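Local coordinates for uncharacterized protein (Acinetobacter baumannii, PDB 4PUX), which is of unknown function but folds as an antiparallel beta-barrel of the DUF3237 family, at residues N117-S129 and A141-Y154. Sequence-based numbering, arbitrary orientation.
Sequences NYYFKITMQFETS and AVGSAMRLGKAVIY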
loop_
_atom_site.group_PDB
_atom_site.type_symbol
_atom_site.label_atom_id
_atom_site.label_comp_id
_atom_site.label_asym_id
_atom_site.label_seq_id
_atom_site.Cartn_x
_atom_site.Cartn_y
_atom_site.Cartn_z
ATOM N N ASN A 117 -16.252 -6.591 -1.222
ATOM C CA ASN A 117 -15.070 -6.577 -0.333
ATOM C C ASN A 117 -13.847 -7.076 -1.068
ATOM O O ASN A 117 -13.962 -7.938 -1.965
ATOM C CB ASN A 117 -15.311 -7.439 0.915
ATOM C CG ASN A 117 -16.437 -6.908 1.794
ATOM O OD1 ASN A 117 -17.382 -7.636 2.131
ATOM N ND2 ASN A 117 -16.342 -5.641 2.173
ATOM N N TYR A 118 -12.683 -6.531 -0.702
ATOM C CA TYR A 118 -11.424 -6.824 -1.372
ATOM C C TYR A 118 -10.325 -7.228 -0.394
ATOM O O TYR A 118 -10.232 -6.722 0.729
ATOM C CB TYR A 118 -10.918 -5.593 -2.157
ATOM C CG TYR A 118 -11.806 -5.194 -3.316
ATOM C CD1 TYR A 118 -12.968 -4.458 -3.097
ATOM C CD2 TYR A 118 -11.499 -5.582 -4.631
ATOM C CE1 TYR A 118 -13.817 -4.122 -4.150
ATOM C CE2 TYR A 118 -12.338 -5.227 -5.718
ATOM C CZ TYR A 118 -13.495 -4.505 -5.464
ATOM O OH TYR A 118 -14.346 -4.139 -6.504
ATOM N N TYR A 119 -9.508 -8.145 -0.863
ATOM C CA TYR A 119 -8.204 -8.468 -0.286
ATOM C C TYR A 119 -7.213 -7.411 -0.818
ATOM O O TYR A 119 -7.070 -7.288 -2.034
ATOM C CB TYR A 119 -7.741 -9.832 -0.752
ATOM C CG TYR A 119 -6.424 -10.251 -0.114
ATOM C CD1 TYR A 119 -5.175 -9.903 -0.694
ATOM C CD2 TYR A 119 -6.409 -10.980 1.076
ATOM C CE1 TYR A 119 -3.973 -10.288 -0.106
ATOM C CE2 TYR A 119 -5.199 -11.399 1.667
ATOM C CZ TYR A 119 -3.975 -11.015 1.080
ATOM O OH TYR A 119 -2.772 -11.409 1.687
ATOM N N PHE A 120 -6.621 -6.601 0.069
ATOM C CA PHE A 120 -5.706 -5.509 -0.347
ATOM C C PHE A 120 -4.656 -5.399 0.760
ATOM O O PHE A 120 -4.859 -4.714 1.772
ATOM C CB PHE A 120 -6.512 -4.231 -0.593
ATOM C CG PHE A 120 -5.739 -3.053 -1.168
ATOM C CD1 PHE A 120 -4.406 -3.145 -1.598
ATOM C CD2 PHE A 120 -6.426 -1.849 -1.373
ATOM C CE1 PHE A 120 -3.764 -2.030 -2.142
ATOM C CE2 PHE A 120 -5.778 -0.744 -1.893
ATOM C CZ PHE A 120 -4.459 -0.850 -2.303
ATOM N N LYS A 121 -3.524 -6.051 0.525
ATOM C CA LYS A 121 -2.419 -6.181 1.483
ATOM C C LYS A 121 -1.107 -5.842 0.789
ATOM O O LYS A 121 -0.915 -6.141 -0.397
ATOM C CB LYS A 121 -2.352 -7.591 2.142
ATOM C CG LYS A 121 -3.666 -8.108 2.759
ATOM C CD LYS A 121 -4.130 -7.231 3.864
ATOM C CE LYS A 121 -4.983 -7.928 4.913
ATOM N NZ LYS A 121 -6.401 -7.863 4.577
ATOM N N ILE A 122 -0.204 -5.205 1.546
ATOM C CA ILE A 122 1.086 -4.788 1.033
ATOM C C ILE A 122 2.251 -5.124 1.980
ATOM O O ILE A 122 2.061 -5.276 3.202
ATOM C CB ILE A 122 1.112 -3.253 0.738
ATOM C CG1 ILE A 122 0.754 -2.429 1.994
ATOM C CG2 ILE A 122 0.156 -2.922 -0.398
ATOM C CD1 ILE A 122 0.999 -0.926 1.857
ATOM N N THR A 123 3.451 -5.165 1.397
ATOM C CA THR A 123 4.737 -5.118 2.130
ATOM C C THR A 123 5.365 -3.735 1.922
ATOM O O THR A 123 5.074 -3.060 0.904
ATOM C CB THR A 123 5.716 -6.217 1.680
ATOM O OG1 THR A 123 6.057 -6.035 0.299
ATOM C CG2 THR A 123 5.104 -7.591 1.865
HETATM N N MSE A 124 6.195 -3.323 2.866
HETATM C CA MSE A 124 6.743 -1.977 2.895
HETATM C C MSE A 124 8.270 -2.027 3.117
HETATM O O MSE A 124 8.731 -2.729 4.002
HETATM C CB MSE A 124 6.093 -1.169 4.050
HETATM C CG MSE A 124 4.580 -1.135 4.005
HETATM SE SE MSE A 124 3.783 -0.253 5.533
HETATM C CE MSE A 124 4.241 1.594 5.213
ATOM N N GLN A 125 9.002 -1.167 2.390
ATOM C CA GLN A 125 10.459 -1.030 2.501
ATOM C C GLN A 125 10.800 0.455 2.630
ATOM O O GLN A 125 10.314 1.286 1.818
ATOM C CB GLN A 125 11.134 -1.598 1.258
ATOM C CG GLN A 125 12.626 -1.528 1.279
ATOM C CD GLN A 125 13.247 -2.170 0.058
ATOM O OE1 GLN A 125 12.567 -2.791 -0.789
ATOM N NE2 GLN A 125 14.525 -2.038 -0.042
ATOM N N PHE A 126 11.573 0.793 3.639
ATOM C CA PHE A 126 11.932 2.189 3.964
ATOM C C PHE A 126 13.410 2.485 3.763
ATOM O O PHE A 126 14.252 1.635 4.043
ATOM C CB PHE A 126 11.610 2.466 5.417
ATOM C CG PHE A 126 10.197 2.154 5.837
ATOM C CD1 PHE A 126 9.867 0.891 6.358
ATOM C CD2 PHE A 126 9.196 3.140 5.786
ATOM C CE1 PHE A 126 8.554 0.635 6.835
ATOM C CE2 PHE A 126 7.898 2.879 6.237
ATOM C CZ PHE A 126 7.569 1.596 6.731
ATOM N N GLU A 127 13.745 3.763 3.504
ATOM C CA GLU A 127 15.136 4.243 3.427
ATOM C C GLU A 127 15.200 5.649 3.984
ATOM O O GLU A 127 14.526 6.534 3.464
ATOM C CB GLU A 127 15.722 4.324 2.024
ATOM C CG GLU A 127 16.197 3.126 1.405
ATOM C CD GLU A 127 17.014 3.403 0.103
ATOM O OE1 GLU A 127 17.738 4.476 -0.051
ATOM O OE2 GLU A 127 17.013 2.469 -0.703
ATOM N N THR A 128 16.004 5.825 5.024
ATOM C CA THR A 128 16.239 7.147 5.620
ATOM C C THR A 128 17.641 7.219 6.218
ATOM O O THR A 128 18.218 6.209 6.639
ATOM C CB THR A 128 15.144 7.460 6.684
ATOM O OG1 THR A 128 15.269 8.796 7.180
ATOM C CG2 THR A 128 15.236 6.456 7.881
ATOM N N SER A 129 18.173 8.457 6.314
ATOM C CA SER A 129 19.439 8.680 7.013
ATOM C C SER A 129 19.233 9.262 8.432
ATOM O O SER A 129 20.210 9.393 9.173
ATOM C CB SER A 129 20.337 9.649 6.225
ATOM O OG SER A 129 19.792 10.953 6.171
ATOM N N ALA A 141 7.928 -4.803 7.340
ATOM C CA ALA A 141 6.649 -4.143 7.614
ATOM C C ALA A 141 5.602 -4.472 6.564
ATOM O O ALA A 141 5.933 -4.791 5.426
ATOM C CB ALA A 141 6.867 -2.614 7.701
ATOM N N VAL A 142 4.327 -4.428 6.983
ATOM C CA VAL A 142 3.183 -4.787 6.173
ATOM C C VAL A 142 2.020 -3.817 6.406
ATOM O O VAL A 142 1.994 -3.077 7.376
ATOM C CB VAL A 142 2.685 -6.220 6.461
ATOM C CG1 VAL A 142 3.779 -7.227 6.104
ATOM C CG2 VAL A 142 2.264 -6.381 7.917
ATOM N N GLY A 143 1.109 -3.779 5.468
ATOM C CA GLY A 143 -0.081 -2.941 5.536
ATOM C C GLY A 143 -1.359 -3.633 5.127
ATOM O O GLY A 143 -1.349 -4.524 4.278
ATOM N N SER A 144 -2.466 -3.206 5.734
ATOM C CA SER A 144 -3.822 -3.634 5.374
ATOM C C SER A 144 -4.557 -2.414 4.865
ATOM O O SER A 144 -4.684 -1.419 5.595
ATOM C CB SER A 144 -4.543 -4.200 6.583
ATOM O OG SER A 144 -5.869 -4.584 6.268
ATOM N N ALA A 145 -4.951 -2.451 3.607
ATOM C CA ALA A 145 -5.394 -1.265 2.841
ATOM C C ALA A 145 -6.842 -1.339 2.356
ATOM O O ALA A 145 -7.419 -2.437 2.230
ATOM C CB ALA A 145 -4.458 -1.080 1.625
HETATM N N MSE A 146 -7.374 -0.186 2.001
HETATM C CA MSE A 146 -8.671 -0.050 1.370
HETATM C C MSE A 146 -8.691 1.159 0.417
HETATM O O MSE A 146 -8.206 2.260 0.765
HETATM C CB MSE A 146 -9.755 0.072 2.450
HETATM C CG MSE A 146 -11.180 0.118 1.920
HETATM SE SE MSE A 146 -12.472 0.374 3.284
HETATM C CE MSE A 146 -12.204 -1.335 4.218
ATOM N N ARG A 147 -9.209 0.970 -0.788
ATOM C CA ARG A 147 -9.489 2.084 -1.708
ATOM C C ARG A 147 -10.692 2.924 -1.229
ATOM O O ARG A 147 -11.698 2.370 -0.737
ATOM C CB ARG A 147 -9.877 1.547 -3.074
ATOM C CG ARG A 147 -8.805 1.378 -4.085
ATOM C CD ARG A 147 -9.600 1.116 -5.371
ATOM N NE ARG A 147 -9.005 1.428 -6.651
ATOM C CZ ARG A 147 -9.618 1.139 -7.803
ATOM N NH1 ARG A 147 -10.791 0.524 -7.779
ATOM N NH2 ARG A 147 -9.062 1.441 -8.967
ATOM N N LEU A 148 -10.584 4.260 -1.333
ATOM C CA LEU A 148 -11.730 5.145 -1.065
ATOM C C LEU A 148 -11.697 6.245 -2.154
ATOM O O LEU A 148 -11.114 7.304 -1.962
ATOM C CB LEU A 148 -11.645 5.743 0.359
ATOM C CG LEU A 148 -12.889 6.508 0.798
ATOM C CD1 LEU A 148 -14.037 5.499 1.056
ATOM C CD2 LEU A 148 -12.615 7.358 2.037
ATOM N N GLY A 149 -12.291 5.943 -3.304
ATOM C CA GLY A 149 -12.196 6.804 -4.474
ATOM C C GLY A 149 -10.752 6.998 -4.854
ATOM O O GLY A 149 -9.993 6.036 -4.866
ATOM N N LYS A 150 -10.357 8.258 -5.089
ATOM C CA LYS A 150 -8.982 8.599 -5.485
ATOM C C LYS A 150 -8.080 8.764 -4.251
ATOM O O LYS A 150 -7.444 9.812 -4.025
ATOM C CB LYS A 150 -8.975 9.850 -6.355
ATOM C CG LYS A 150 -9.602 9.624 -7.728
ATOM C CD LYS A 150 -9.599 10.938 -8.539
ATOM C CE LYS A 150 -10.644 10.932 -9.634
ATOM N NZ LYS A 150 -10.417 9.868 -10.610
ATOM N N ALA A 151 -8.092 7.727 -3.433
ATOM C CA ALA A 151 -7.311 7.646 -2.183
ATOM C C ALA A 151 -7.184 6.194 -1.774
ATOM O O ALA A 151 -7.987 5.345 -2.164
ATOM C CB ALA A 151 -8.002 8.430 -1.047
ATOM N N VAL A 152 -6.101 5.887 -1.075
ATOM C CA VAL A 152 -5.920 4.605 -0.393
ATOM C C VAL A 152 -5.619 4.883 1.092
ATOM O O VAL A 152 -4.757 5.716 1.430
ATOM C CB VAL A 152 -4.757 3.788 -1.004
ATOM C CG1 VAL A 152 -4.472 2.514 -0.172
ATOM C CG2 VAL A 152 -5.084 3.418 -2.438
ATOM N N ILE A 153 -6.361 4.226 1.960
ATOM C CA ILE A 153 -6.162 4.278 3.411
ATOM C C ILE A 153 -5.595 2.934 3.846
ATOM O O ILE A 153 -6.127 1.876 3.446
ATOM C CB ILE A 153 -7.520 4.440 4.174
ATOM C CG1 ILE A 153 -8.356 5.587 3.594
ATOM C CG2 ILE A 153 -7.279 4.609 5.696
ATOM C CD1 ILE A 153 -7.734 6.914 3.715
ATOM N N TYR A 154 -4.543 2.927 4.651
ATOM C CA TYR A 154 -4.026 1.662 5.182
ATOM C C TYR A 154 -3.409 1.778 6.555
ATOM O O TYR A 154 -2.912 2.848 6.950
ATOM C CB TYR A 154 -3.048 1.014 4.193
ATOM C CG TYR A 154 -1.689 1.707 3.921
ATOM C CD1 TYR A 154 -0.554 1.453 4.752
ATOM C CD2 TYR A 154 -1.502 2.484 2.802
ATOM C CE1 TYR A 154 0.706 1.960 4.464
ATOM C CE2 TYR A 154 -0.264 3.007 2.495
ATOM C CZ TYR A 154 0.849 2.736 3.318
ATOM O OH TYR A 154 2.082 3.279 2.987
HETATM O O HOH W 1 -9.932 -3.649 1.638
HETATM O O HOH W 2 8.971 -5.520 4.514
#
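Strands 118-127 and 141-147 run antiparallel, their axes 4.5 Å apart at an angle of 146°, and Ile122 and Gly143 form a hydrogen-bonded pair through Ile122 N to Gly143 O and Gly143 N to Ile122 O. Ala145 N donates to Phe120 O over 2.9 Å, prolonging the ladder. A chi1 of -174° turns the Phe120 ring away from its own backbone N, and one face lies over Ala145; the methyl CB sits 3.5 Å from the ring centroid, a CH-pi contact almost on the ring normal. Val152 CG1, from the next strand of the hairpin, reaches Phe120 CE2 at 3.9 Å. In the reverse sense, Ile122 CD1 stands over the centre of the Tyr154 ring, on that next strand, 3.9 Å from its centroid. The bend at chi3 (71°) brings Met124 CE, of a selenomethionine, to the edge of this ring, 3.6 Å from Tyr154 CE1, with SE oblique to the ring in a Met-aromatic contact. Phe126 CE1 meets Ala141 CB near the plane of its ring. On the other face of the sheet, the bent Lys121 chain passes over Ser144, CE 3.7 Å from OG, a van der Waals contact. Phe18 stacks on the Tyr154 ring. Thus backbone bonds set the register, while methyl-on-ring contacts tie strand 118-127 to both 141-147 and 151-159; the buried Tyr154 hydroxyl is satisfied by that of Tyr79 on strand 73-83, so its apolar neighbours need supply no polar partner.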